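PDB 3ZTV: NAD nucleotidase from Haemophilus influenzae, which degrades NAD to adenosine and nicotinamide riboside, acting as a zinc-dependent pyrophosphatase and 5'-nucleotidase with a broad range of nucleotide substrates. Local coordinates for residues A[390-395]-A[468-473]; A[400-405]-A[508-513]; A[438-443]-A[535-540]; A[447-452]-A[525-530]. All blocks are in the same frame, centred on the assembly; numbering follows the deposited sequence.

Contact 1 (A[390-395]-A[468-473])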
loop_
_atom_site.group_PDB
_atom_site.type_symbol
_atom_site.label_atom_id
_atom_site.label_comp_id
_atom_site.label_asym_id
_atom_site.label_seq_id
_atom_site.Cartn_x
_atom_site.Cartn_y
_atom_site.Cartn_z
ATOM N N PHE A 390 32.302 3.798 24.445
ATOM C CA PHE A 390 31.107 3.845 25.278
ATOM C C PHE A 390 30.019 4.732 24.653
ATOM O O PHE A 390 28.858 4.329 24.537
ATOM C CB PHE A 390 31.481 4.367 26.666
ATOM C CG PHE A 390 30.392 4.231 27.686
ATOM C CD1 PHE A 390 29.294 3.428 27.450
ATOM C CD2 PHE A 390 30.482 4.897 28.898
ATOM C CE1 PHE A 390 28.299 3.305 28.390
ATOM C CE2 PHE A 390 29.487 4.778 29.845
ATOM C CZ PHE A 390 28.392 3.977 29.591
ATOM N N ILE A 391 30.393 5.946 24.265
ATOM C CA ILE A 391 29.424 6.847 23.656
ATOM C C ILE A 391 28.859 6.235 22.372
ATOM O O ILE A 391 27.653 6.306 22.118
ATOM C CB ILE A 391 30.013 8.253 23.403
ATOM C CG1 ILE A 391 30.417 8.900 24.733
ATOM C CG2 ILE A 391 28.999 9.122 22.670
ATOM C CD1 ILE A 391 29.317 8.922 25.745
ATOM N N ALA A 392 29.719 5.617 21.566
ATOM C CA ALA A 392 29.242 4.934 20.363
ATOM C C ALA A 392 28.226 3.841 20.707
ATOM O O ALA A 392 27.236 3.666 19.995
ATOM C CB ALA A 392 30.404 4.367 19.551
ATOM N N GLU A 393 28.459 3.126 21.801
ATOM C CA GLU A 393 27.504 2.103 22.248
ATOM C C GLU A 393 26.145 2.699 22.643
ATOM O O GLU A 393 25.106 2.085 22.405
ATOM C CB GLU A 393 28.074 1.259 23.398
ATOM C CG GLU A 393 29.341 0.475 23.052
ATOM C CD GLU A 393 29.081 -0.802 22.260
ATOM O OE1 GLU A 393 27.906 -1.168 22.034
ATOM O OE2 GLU A 393 30.078 -1.441 21.856
ATOM N N THR A 394 26.145 3.888 23.246
ATOM C CA THR A 394 24.877 4.524 23.610
ATOM C C THR A 394 24.085 4.891 22.352
ATOM O O THR A 394 22.859 4.820 22.335
ATOM C CB THR A 394 25.068 5.771 24.520
ATOM O OG1 THR A 394 25.603 6.861 23.766
ATOM C CG2 THR A 394 25.993 5.457 25.710
ATOM N N MET A 395 24.794 5.259 21.293
ATOM C CA MET A 395 24.166 5.571 20.016
ATOM C C MET A 395 23.636 4.305 19.335
ATOM O O MET A 395 22.544 4.293 18.766
ATOM C CB MET A 395 25.181 6.268 19.113
ATOM C CG MET A 395 25.688 7.589 19.684
ATOM S SD MET A 395 27.298 8.119 19.069
ATOM C CE MET A 395 26.845 8.590 17.410
ATOM N N TYR A 468 36.007 5.920 16.759
ATOM C CA TYR A 468 35.771 4.682 17.498
ATOM C C TYR A 468 34.329 4.284 17.241
ATOM O O TYR A 468 33.466 5.150 17.068
ATOM C CB TYR A 468 35.977 4.879 19.002
ATOM C CG TYR A 468 37.391 5.234 19.415
ATOM C CD1 TYR A 468 37.878 6.530 19.277
ATOM C CD2 TYR A 468 38.238 4.272 19.957
ATOM C CE1 TYR A 468 39.170 6.858 19.663
ATOM C CE2 TYR A 468 39.535 4.593 20.342
ATOM C CZ TYR A 468 39.994 5.886 20.194
ATOM O OH TYR A 468 41.279 6.226 20.578
ATOM N N GLY A 469 34.056 2.985 17.218
ATOM C CA GLY A 469 32.735 2.498 16.863
ATOM C C GLY A 469 32.129 1.457 17.787
ATOM O O GLY A 469 32.796 0.881 18.656
ATOM N N ALA A 470 30.832 1.244 17.588
ATOM C CA ALA A 470 30.091 0.180 18.244
ATOM C C ALA A 470 29.461 -0.668 17.147
ATOM O O ALA A 470 28.915 -0.131 16.189
ATOM C CB ALA A 470 29.016 0.757 19.148
ATOM N N GLY A 471 29.541 -1.991 17.276
ATOM C CA GLY A 471 29.081 -2.878 16.216
ATOM C C GLY A 471 30.056 -2.943 15.049
ATOM O O GLY A 471 29.816 -3.644 14.058
ATOM N N ILE A 472 31.147 -2.186 15.164
ATOM C CA ILE A 472 32.242 -2.203 14.197
ATOM C C ILE A 472 33.543 -2.108 14.974
ATOM O O ILE A 472 33.625 -1.395 15.970
ATOM C CB ILE A 472 32.144 -1.044 13.167
ATOM C CG1 ILE A 472 33.235 -1.179 12.098
ATOM C CG2 ILE A 472 32.206 0.311 13.869
ATOM C CD1 ILE A 472 33.038 -0.301 10.868
ATOM N N ARG A 473 34.551 -2.857 14.537
ATOM C CA ARG A 473 35.865 -2.797 15.157
ATOM C C ARG A 473 36.903 -2.902 14.057
ATOM O O ARG A 473 36.645 -3.498 13.010
ATOM C CB ARG A 473 36.038 -3.904 16.205
ATOM C CG ARG A 473 36.032 -5.315 15.649
ATOM C CD ARG A 473 36.002 -6.338 16.773
ATOM N NE ARG A 473 36.143 -7.702 16.266
ATOM C CZ ARG A 473 35.920 -8.794 16.991
ATOM N NH1 ARG A 473 35.531 -8.687 18.254
ATOM N NH2 ARG A 473 36.081 -9.996 16.448
HETATM O O HOH W 1 30.567 -3.054 19.730
#
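A392 and A470 meet methyl to methyl, CB to CB at 3.9 Å. This is the close-packed part of the contact. A392 CB also lies against the backbone of the strand, 3.8 Å from G469 C. A470 CB in turn sits 3.5 Å from A392 O. With side chains this small, the axes of helix segment 390-395 and strand segment 468-470 approach to 6.5 Å. They cross at -37°. Helix 386-396 here packs on strand 467-470, an outermost strand of the five-stranded mixed sheet in the C-terminal nucleotidase domain. A392 O also accepts a hydrogen bond from T405 OG1 of the neighbouring strand, which ties the helix to the sheet at the same place. The other side is looser and wetter. E393 is partly exposed, and its chain bends at chi2 (-79°). The carboxylate carbon CD lies 3.5 Å from A470 CB, so a charged group rests against a methyl. E393 OE2 forms a salt bridge with R389. It also accepts a hydrogen bond from a water at 2.7 Å, and that water accepts one from G471 N.

Contact 2 (A[400-405]-A[508-513])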
loop_
_atom_site.group_PDB
_atom_site.type_symbol
_atom_site.label_atom_id
_atom_site.label_comp_id
_atom_site.label_asym_id
_atom_site.label_seq_id
_atom_site.Cartn_x
_atom_site.Cartn_y
_atom_site.Cartn_z
ATOM N N LYS A 400 16.933 -0.158 16.598
ATOM C CA LYS A 400 17.046 -1.602 16.375
ATOM C C LYS A 400 17.600 -1.932 14.987
ATOM O O LYS A 400 18.130 -3.022 14.762
ATOM C CB LYS A 400 15.697 -2.296 16.585
ATOM C CG LYS A 400 14.569 -1.785 15.697
ATOM C CD LYS A 400 13.261 -2.501 16.021
ATOM C CE LYS A 400 12.075 -1.838 15.340
ATOM N NZ LYS A 400 11.834 -0.454 15.858
ATOM N N THR A 401 17.492 -0.976 14.073
ATOM C CA THR A 401 17.868 -1.158 12.679
ATOM C C THR A 401 19.351 -0.916 12.394
ATOM O O THR A 401 19.877 -1.368 11.383
ATOM C CB THR A 401 17.064 -0.197 11.795
ATOM O OG1 THR A 401 17.181 1.130 12.327
ATOM C CG2 THR A 401 15.591 -0.601 11.768
ATOM N N VAL A 402 20.023 -0.186 13.274
ATOM C CA VAL A 402 21.393 0.246 13.004
ATOM C C VAL A 402 22.422 -0.885 13.098
ATOM O O VAL A 402 22.416 -1.668 14.048
ATOM C CB VAL A 402 21.786 1.428 13.921
ATOM C CG1 VAL A 402 23.281 1.707 13.849
ATOM C CG2 VAL A 402 20.991 2.668 13.538
ATOM N N ASP A 403 23.294 -0.963 12.094
ATOM C CA ASP A 403 24.334 -1.997 12.057
ATOM C C ASP A 403 25.609 -1.615 12.809
ATOM O O ASP A 403 26.291 -2.469 13.378
ATOM C CB ASP A 403 24.684 -2.333 10.609
ATOM C CG ASP A 403 23.535 -2.982 9.868
ATOM O OD1 ASP A 403 23.029 -4.018 10.348
ATOM O OD2 ASP A 403 23.136 -2.456 8.814
ATOM N N LEU A 404 25.940 -0.330 12.799
ATOM C CA LEU A 404 27.158 0.128 13.447
ATOM C C LEU A 404 27.060 1.622 13.667
ATOM O O LEU A 404 26.328 2.317 12.957
ATOM C CB LEU A 404 28.384 -0.218 12.590
ATOM C CG LEU A 404 28.465 0.427 11.205
ATOM C CD1 LEU A 404 29.392 1.642 11.231
ATOM C CD2 LEU A 404 28.904 -0.579 10.131
ATOM N N THR A 405 27.778 2.114 14.670
ATOM C CA THR A 405 27.870 3.551 14.882
ATOM C C THR A 405 29.327 3.980 14.966
ATOM O O THR A 405 30.195 3.185 15.337
ATOM C CB THR A 405 27.159 3.991 16.167
ATOM O OG1 THR A 405 27.714 3.276 17.274
ATOM C CG2 THR A 405 25.662 3.730 16.079
ATOM N N ARG A 508 25.055 -2.828 1.916
ATOM C CA ARG A 508 24.630 -1.521 2.401
ATOM C C ARG A 508 24.272 -1.615 3.882
ATOM O O ARG A 508 23.344 -2.326 4.265
ATOM C CB ARG A 508 23.448 -0.995 1.579
ATOM C CG ARG A 508 23.814 -0.665 0.137
ATOM C CD ARG A 508 22.598 -0.277 -0.700
ATOM N NE ARG A 508 22.133 1.082 -0.431
ATOM C CZ ARG A 508 20.888 1.393 -0.079
ATOM N NH1 ARG A 508 19.976 0.439 0.051
ATOM N NH2 ARG A 508 20.554 2.657 0.143
ATOM N N TYR A 509 25.038 -0.907 4.707
ATOM C CA TYR A 509 24.841 -0.883 6.153
ATOM C C TYR A 509 24.077 0.362 6.583
ATOM O O TYR A 509 24.234 1.423 5.984
ATOM C CB TYR A 509 26.198 -0.895 6.866
ATOM C CG TYR A 509 26.997 -2.157 6.630
ATOM C CD1 TYR A 509 27.880 -2.255 5.562
ATOM C CD2 TYR A 509 26.872 -3.246 7.476
ATOM C CE1 TYR A 509 28.606 -3.414 5.340
ATOM C CE2 TYR A 509 27.593 -4.408 7.261
ATOM C CZ TYR A 509 28.458 -4.483 6.196
ATOM O OH TYR A 509 29.176 -5.647 5.986
ATOM N N LEU A 510 23.261 0.230 7.625
ATOM C CA LEU A 510 22.693 1.414 8.265
ATOM C C LEU A 510 23.667 1.868 9.340
ATOM O O LEU A 510 23.922 1.147 10.312
ATOM C CB LEU A 510 21.308 1.147 8.854
ATOM C CG LEU A 510 20.595 2.383 9.420
ATOM C CD1 LEU A 510 20.303 3.391 8.330
ATOM C CD2 LEU A 510 19.312 1.975 10.111
ATOM N N VAL A 511 24.213 3.061 9.131
ATOM C CA VAL A 511 25.292 3.592 9.949
ATOM C C VAL A 511 24.812 4.813 10.722
ATOM O O VAL A 511 24.227 5.735 10.139
ATOM C CB VAL A 511 26.487 3.989 9.062
ATOM C CG1 VAL A 511 27.560 4.696 9.877
ATOM C CG2 VAL A 511 27.052 2.753 8.342
ATOM N N GLY A 512 25.042 4.813 12.032
ATOM C CA GLY A 512 24.705 5.963 12.857
ATOM C C GLY A 512 25.939 6.731 13.285
ATOM O O GLY A 512 26.986 6.142 13.576
ATOM N N THR A 513 25.825 8.053 13.339
ATOM C CA THR A 513 26.919 8.896 13.811
ATOM C C THR A 513 26.303 10.153 14.432
ATOM O O THR A 513 25.081 10.252 14.513
ATOM C CB THR A 513 27.899 9.207 12.672
ATOM O OG1 THR A 513 29.084 9.803 13.203
ATOM C CG2 THR A 513 27.274 10.140 11.657
#
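D403 and L510 grip each other with two hydrogen bonds. D403 N donates to L510 O at 2.8 Å. L510 N returns a bond to D403 OD2 at 2.9 Å, meeting the oxygen on its anti side, 16° out of the carboxylate plane. Further along, G512 N donates to L404 O at 3.0 Å, a nearly straight bond (169°). Beyond it, T405 CA comes 3.0 Å from G512 O in a CA-H...O contact. Side chains pack round these bonds. D403 CB lies at the edge of the Y509 ring, near its plane, and the carboxylate stands almost perpendicular to the ring. V402 CG2 touches L510 CD2 at 3.9 Å. The same L510 methyl is 3.2 Å from T401 OG1. On the other side of the strand, L404 CD1 meets V511 CG1 at 3.8 Å. L404 CG, set between the backbone N and the carbonyl carbon (chi1 63°), lies 4.0 Å from V511 CG2.

Outside the pair, K495 NZ donates to V402 O, and Y509 OH bonds to the backbone N of D504. Strand 435-442 hydrogen-bonds Y509 and V511 from the other edge of their strand. The two bridges, L404 with V511 and T405 with G512, are parallel. They join strands 404-408 and 508-514 inside the five-stranded mixed sheet of the 5'-nucleotidase C-terminal domain.

Contact 3 (A[438-443]-A[535-540])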
loop_
_atom_site.group_PDB
_atom_site.type_symbol
_atom_site.label_atom_id
_atom_site.label_comp_id
_atom_site.label_asym_id
_atom_site.label_seq_id
_atom_site.Cartn_x
_atom_site.Cartn_y
_atom_site.Cartn_z
ATOM N N THR A 438 21.680 9.126 10.673
ATOM C CA THR A 438 22.011 7.876 9.978
ATOM C C THR A 438 22.157 8.029 8.474
ATOM O O THR A 438 21.540 8.899 7.857
ATOM C CB THR A 438 20.992 6.727 10.257
ATOM O OG1 THR A 438 19.723 7.034 9.659
ATOM C CG2 THR A 438 20.815 6.494 11.751
ATOM N N TYR A 439 22.975 7.148 7.900
ATOM C CA TYR A 439 23.098 6.966 6.460
ATOM C C TYR A 439 23.004 5.484 6.139
ATOM O O TYR A 439 23.382 4.636 6.948
ATOM C CB TYR A 439 24.460 7.444 5.959
ATOM C CG TYR A 439 24.682 8.937 5.979
ATOM C CD1 TYR A 439 23.950 9.782 5.151
ATOM C CD2 TYR A 439 25.660 9.505 6.795
ATOM C CE1 TYR A 439 24.161 11.141 5.154
ATOM C CE2 TYR A 439 25.883 10.871 6.799
ATOM C CZ TYR A 439 25.130 11.682 5.970
ATOM O OH TYR A 439 25.334 13.035 5.969
ATOM N N LYS A 440 22.509 5.175 4.943
ATOM C CA LYS A 440 22.515 3.808 4.431
ATOM C C LYS A 440 23.609 3.767 3.372
ATOM O O LYS A 440 23.494 4.424 2.342
ATOM C CB LYS A 440 21.158 3.472 3.807
ATOM C CG LYS A 440 21.025 2.036 3.319
ATOM C CD LYS A 440 20.880 1.063 4.473
ATOM C CE LYS A 440 20.461 -0.312 3.973
ATOM N NZ LYS A 440 20.414 -1.316 5.070
ATOM N N MET A 441 24.682 3.025 3.633
ATOM C CA MET A 441 25.903 3.176 2.848
ATOM C C MET A 441 26.684 1.872 2.727
ATOM O O MET A 441 26.730 1.071 3.660
ATOM C CB MET A 441 26.789 4.269 3.468
ATOM C CG MET A 441 27.170 4.006 4.923
ATOM S SD MET A 441 27.977 5.389 5.773
ATOM C CE MET A 441 29.517 5.511 4.871
ATOM N N GLU A 442 27.297 1.674 1.565
ATOM C CA GLU A 442 28.075 0.467 1.299
ATOM C C GLU A 442 29.296 0.338 2.210
ATOM O O GLU A 442 29.857 1.335 2.669
ATOM C CB GLU A 442 28.521 0.425 -0.166
ATOM C CG GLU A 442 27.398 0.130 -1.154
ATOM C CD GLU A 442 26.581 1.357 -1.534
ATOM O OE1 GLU A 442 26.829 2.451 -0.987
ATOM O OE2 GLU A 442 25.683 1.224 -2.393
ATOM N N GLY A 443 29.704 -0.900 2.464
ATOM C CA GLY A 443 30.870 -1.164 3.287
ATOM C C GLY A 443 32.127 -0.457 2.815
ATOM O O GLY A 443 32.961 -0.060 3.628
ATOM N N LYS A 535 20.318 9.169 -2.322
ATOM C CA LYS A 535 20.748 7.787 -2.493
ATOM C C LYS A 535 21.147 7.165 -1.154
ATOM O O LYS A 535 20.982 5.963 -0.944
ATOM C CB LYS A 535 21.927 7.737 -3.467
ATOM C CG LYS A 535 22.549 6.368 -3.665
ATOM C CD LYS A 535 23.651 6.439 -4.719
ATOM C CE LYS A 535 24.194 5.060 -5.058
ATOM N NZ LYS A 535 24.899 4.438 -3.905
ATOM N N TYR A 536 21.667 7.991 -0.249
ATOM C CA TYR A 536 22.186 7.495 1.023
ATOM C C TYR A 536 21.210 7.662 2.186
ATOM O O TYR A 536 21.522 7.327 3.327
ATOM C CB TYR A 536 23.551 8.119 1.312
ATOM C CG TYR A 536 24.538 7.776 0.224
ATOM C CD1 TYR A 536 25.104 6.510 0.153
ATOM C CD2 TYR A 536 24.873 8.699 -0.756
ATOM C CE1 TYR A 536 25.993 6.180 -0.857
ATOM C CE2 TYR A 536 25.762 8.378 -1.767
ATOM C CZ TYR A 536 26.318 7.120 -1.809
ATOM O OH TYR A 536 27.204 6.809 -2.817
ATOM N N GLU A 537 20.018 8.169 1.884
ATOM C CA GLU A 537 18.906 8.131 2.828
ATOM C C GLU A 537 19.219 8.831 4.158
ATOM O O GLU A 537 18.736 8.415 5.214
ATOM C CB GLU A 537 18.476 6.674 3.074
ATOM C CG GLU A 537 18.173 5.906 1.789
ATOM C CD GLU A 537 17.791 4.454 2.022
ATOM O OE1 GLU A 537 17.432 4.089 3.163
ATOM O OE2 GLU A 537 17.848 3.669 1.051
ATOM N N GLY A 538 20.009 9.897 4.108
ATOM C CA GLY A 538 20.402 10.583 5.326
ATOM C C GLY A 538 19.209 11.077 6.119
ATOM O O GLY A 538 18.259 11.643 5.554
ATOM N N VAL A 539 19.252 10.869 7.431
ATOM C CA VAL A 539 18.203 11.377 8.302
ATOM C C VAL A 539 18.705 11.775 9.693
ATOM O O VAL A 539 19.467 11.044 10.342
ATOM C CB VAL A 539 17.035 10.373 8.411
ATOM C CG1 VAL A 539 17.525 9.037 8.913
ATOM C CG2 VAL A 539 15.924 10.917 9.299
ATOM N N ASP A 540 18.277 12.955 10.127
ATOM C CA ASP A 540 18.485 13.406 11.494
ATOM C C ASP A 540 17.349 12.818 12.321
ATOM O O ASP A 540 16.179 13.146 12.104
ATOM C CB ASP A 540 18.457 14.940 11.555
ATOM C CG ASP A 540 18.904 15.492 12.904
ATOM O OD1 ASP A 540 18.835 14.760 13.914
ATOM O OD2 ASP A 540 19.319 16.673 12.949
HETATM O O HOH W 2 19.735 6.426 6.939
HETATM O O HOH W 3 27.648 4.166 -3.229
#
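K535 and E442 face each other where the chain approaches the last strand of the five-stranded mixed sheet. Strand 539-544 is an outermost strand there and runs antiparallel to 435-442. K535 NZ makes a long salt bridge to E442 OE2, 3.6 Å. A water supplements it, bound to K535 NZ, E442 OE1 and Y536 OH.

Y536 follows. Its O accepts a nearly straight hydrogen bond from K440 N at 2.9 Å, with the donor tilted 28° from the carbonyl plane. Its ring turns an edge to K440 O and E442 OE1. K440 O is buried here and has no hydrogen-bond partner in the model. L530 of the preceding helix also touches this ring.

E537 lies beside K440, pointing the same way, with OE1 3.8 Å from K440 CB. Its OE2 forms a salt bridge with R508. E537 has positive phi (58°), and the chain turns here towards the strand.

G538 CA comes 3.6 Å from Y439 CD1 and also makes a CA-H...O contact with T438 O. Y439 OH bonds to the backbone O of A518, a residue probably involved in substrate binding.

V539 and T438 form a hydrogen-bonded antiparallel pair. T438 N donates to V539 O at 2.9 Å, and V539 N to T438 O. T438 OG1 hydrogen-bonds a water at 2.8 Å, which donates to E537 O. V539 CG1, between the backbone N and the carbonyl carbon (chi1 57°), lies 3.1 Å from T438 OG1.

Contact 4 (A[447-452]-A[525-530])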
loop_
_atom_site.group_PDB
_atom_site.type_symbol
_atom_site.label_atom_id
_atom_site.label_comp_id
_atom_site.label_asym_id
_atom_site.label_seq_id
_atom_site.Cartn_x
_atom_site.Cartn_y
_atom_site.Cartn_z
ATOM N N LYS A 447 34.618 1.962 5.140
ATOM C CA LYS A 447 36.077 1.935 5.185
ATOM C C LYS A 447 36.642 3.324 4.899
ATOM O O LYS A 447 37.515 3.808 5.624
ATOM C CB LYS A 447 36.640 0.924 4.180
ATOM C CG LYS A 447 36.432 -0.539 4.561
ATOM C CD LYS A 447 37.020 -1.470 3.500
ATOM C CE LYS A 447 36.975 -2.928 3.926
ATOM N NZ LYS A 447 37.367 -3.861 2.820
ATOM N N GLN A 448 36.133 3.965 3.850
ATOM C CA GLN A 448 36.643 5.270 3.453
ATOM C C GLN A 448 36.461 6.342 4.531
ATOM O O GLN A 448 37.347 7.158 4.751
ATOM C CB GLN A 448 36.025 5.732 2.131
ATOM C CG GLN A 448 36.724 6.947 1.560
ATOM C CD GLN A 448 38.197 6.691 1.282
ATOM O OE1 GLN A 448 38.548 5.825 0.477
ATOM N NE2 GLN A 448 39.066 7.445 1.948
ATOM N N VAL A 449 35.318 6.352 5.210
ATOM C CA VAL A 449 35.127 7.378 6.229
ATOM C C VAL A 449 36.086 7.181 7.411
ATOM O O VAL A 449 36.568 8.160 7.981
ATOM C CB VAL A 449 33.648 7.536 6.685
ATOM C CG1 VAL A 449 33.225 6.404 7.590
ATOM C CG2 VAL A 449 33.450 8.879 7.385
ATOM N N LEU A 450 36.384 5.929 7.764
ATOM C CA LEU A 450 37.393 5.653 8.792
ATOM C C LEU A 450 38.759 6.153 8.338
ATOM O O LEU A 450 39.504 6.747 9.120
ATOM C CB LEU A 450 37.470 4.160 9.122
ATOM C CG LEU A 450 36.221 3.549 9.764
ATOM C CD1 LEU A 450 36.383 2.041 9.945
ATOM C CD2 LEU A 450 35.909 4.225 11.095
ATOM N N GLU A 451 39.083 5.919 7.070
ATOM C CA GLU A 451 40.344 6.413 6.522
ATOM C C GLU A 451 40.394 7.946 6.583
ATOM O O GLU A 451 41.411 8.538 6.963
ATOM C CB GLU A 451 40.550 5.918 5.086
ATOM C CG GLU A 451 40.688 4.394 4.926
ATOM C CD GLU A 451 42.094 3.861 5.213
ATOM O OE1 GLU A 451 43.022 4.667 5.449
ATOM O OE2 GLU A 451 42.264 2.618 5.174
ATOM N N ASP A 452 39.290 8.587 6.204
ATOM C CA ASP A 452 39.201 10.048 6.245
ATOM C C ASP A 452 39.462 10.572 7.653
ATOM O O ASP A 452 40.258 11.499 7.855
ATOM C CB ASP A 452 37.810 10.526 5.808
ATOM C CG ASP A 452 37.468 10.163 4.366
ATOM O OD1 ASP A 452 38.379 9.938 3.542
ATOM O OD2 ASP A 452 36.258 10.125 4.048
ATOM N N LYS A 525 35.202 13.446 5.377
ATOM C CA LYS A 525 34.871 13.788 3.994
ATOM C C LYS A 525 33.737 12.951 3.415
ATOM O O LYS A 525 32.821 13.485 2.781
ATOM C CB LYS A 525 36.113 13.690 3.096
ATOM C CG LYS A 525 37.183 14.725 3.411
ATOM C CD LYS A 525 38.373 14.613 2.468
ATOM C CE LYS A 525 39.456 15.623 2.825
ATOM N NZ LYS A 525 40.722 15.368 2.086
ATOM N N THR A 526 33.791 11.641 3.629
ATOM C CA THR A 526 32.790 10.743 3.071
ATOM C C THR A 526 31.374 11.095 3.537
ATOM O O THR A 526 30.447 11.110 2.727
ATOM C CB THR A 526 33.123 9.255 3.353
ATOM O OG1 THR A 526 34.278 8.869 2.590
ATOM C CG2 THR A 526 31.962 8.362 2.978
ATOM N N PHE A 527 31.198 11.377 4.827
ATOM C CA PHE A 527 29.883 11.791 5.326
ATOM C C PHE A 527 29.447 13.102 4.667
ATOM O O PHE A 527 28.273 13.289 4.348
ATOM C CB PHE A 527 29.883 11.973 6.849
ATOM C CG PHE A 527 29.874 10.681 7.635
ATOM C CD1 PHE A 527 29.393 9.500 7.091
ATOM C CD2 PHE A 527 30.332 10.668 8.945
ATOM C CE1 PHE A 527 29.385 8.325 7.840
ATOM C CE2 PHE A 527 30.324 9.506 9.695
ATOM C CZ PHE A 527 29.851 8.332 9.144
ATOM N N GLY A 528 30.396 14.015 4.485
ATOM C CA GLY A 528 30.117 15.282 3.832
ATOM C C GLY A 528 29.547 15.112 2.437
ATOM O O GLY A 528 28.696 15.889 2.003
ATOM N N LYS A 529 30.012 14.088 1.730
ATOM C CA LYS A 529 29.539 13.819 0.376
ATOM C C LYS A 529 28.188 13.101 0.350
ATOM O O LYS A 529 27.412 13.259 -0.599
ATOM C CB LYS A 529 30.586 13.037 -0.420
ATOM C CG LYS A 529 31.818 13.865 -0.761
ATOM C CD LYS A 529 32.909 13.025 -1.403
ATOM C CE LYS A 529 34.229 13.783 -1.436
ATOM N NZ LYS A 529 35.353 12.948 -1.948
ATOM N N LEU A 530 27.899 12.317 1.385
ATOM C CA LEU A 530 26.620 11.616 1.458
ATOM C C LEU A 530 25.492 12.573 1.833
ATOM O O LEU A 530 24.337 12.355 1.469
ATOM C CB LEU A 530 26.671 10.471 2.473
ATOM C CG LEU A 530 27.822 9.466 2.400
ATOM C CD1 LEU A 530 27.542 8.294 3.318
ATOM C CD2 LEU A 530 28.058 8.985 0.979
#
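V449 sets a methyl squarely over the F527 ring. This contact joins two helices of the C-terminal nucleotidase domain, 443-460 and 525-530, whose segments run 127° apart. V449 CG2 is 3.8 Å from the ring centroid and 5° off the ring normal, a CH-pi contact. It is nearly equidistant from all six ring carbons. The methyl is placed by V449 chi1: CG1 sits between the backbone N and the carbonyl carbon (75°), and CG2 is anti to the N. V449 CB also packs on T526 CB at 3.8 Å. F527 lies close to V517, a probable substrate-binding residue.

The polar side of the contact is made by D452, whose side chain crosses that of T526 at about a right angle. D452 OD2 takes two bonds from T526. T526 OG1 donates to D452 OD2 at 2.8 Å on the syn side. T526 N donates to D452 OD2 at 2.9 Å on the anti side. Both donors lie out of the carboxylate plane. The carboxylate thus accepts a backbone N-H from the first turn of helix 525-530. Q448, one turn earlier in its helix, helps to fix the carboxylate. Its chain bends at chi2, and Q448 NE2 donates to D452 OD1 at 3.0 Å, from above the carboxylate plane.

Overall arrangement
Contacts 1, 2 and 3 follow one another across a single five-stranded sheet. Contacts 1 and 2 have centres 10 Å apart and meet where A470 O and T405 N make a probable hydrogen bond of 2.9 Å. Contacts 2 and 3 are 9 Å apart, joined by probable bonds from Y509 N to M441 O and V511 N to Y439 O. Contact 4 packs against this sheet: T513 CG2 touches F527 CE2 at 3.7 Å, and L530 touches Y439 and M441 of the sheet and Y536 beside it. Adenosine lies about 10 Å from the Y468 side chain and about 11 Å from that of F527. In contact 3 the V539 side chain is about 9 Å from a zinc ion.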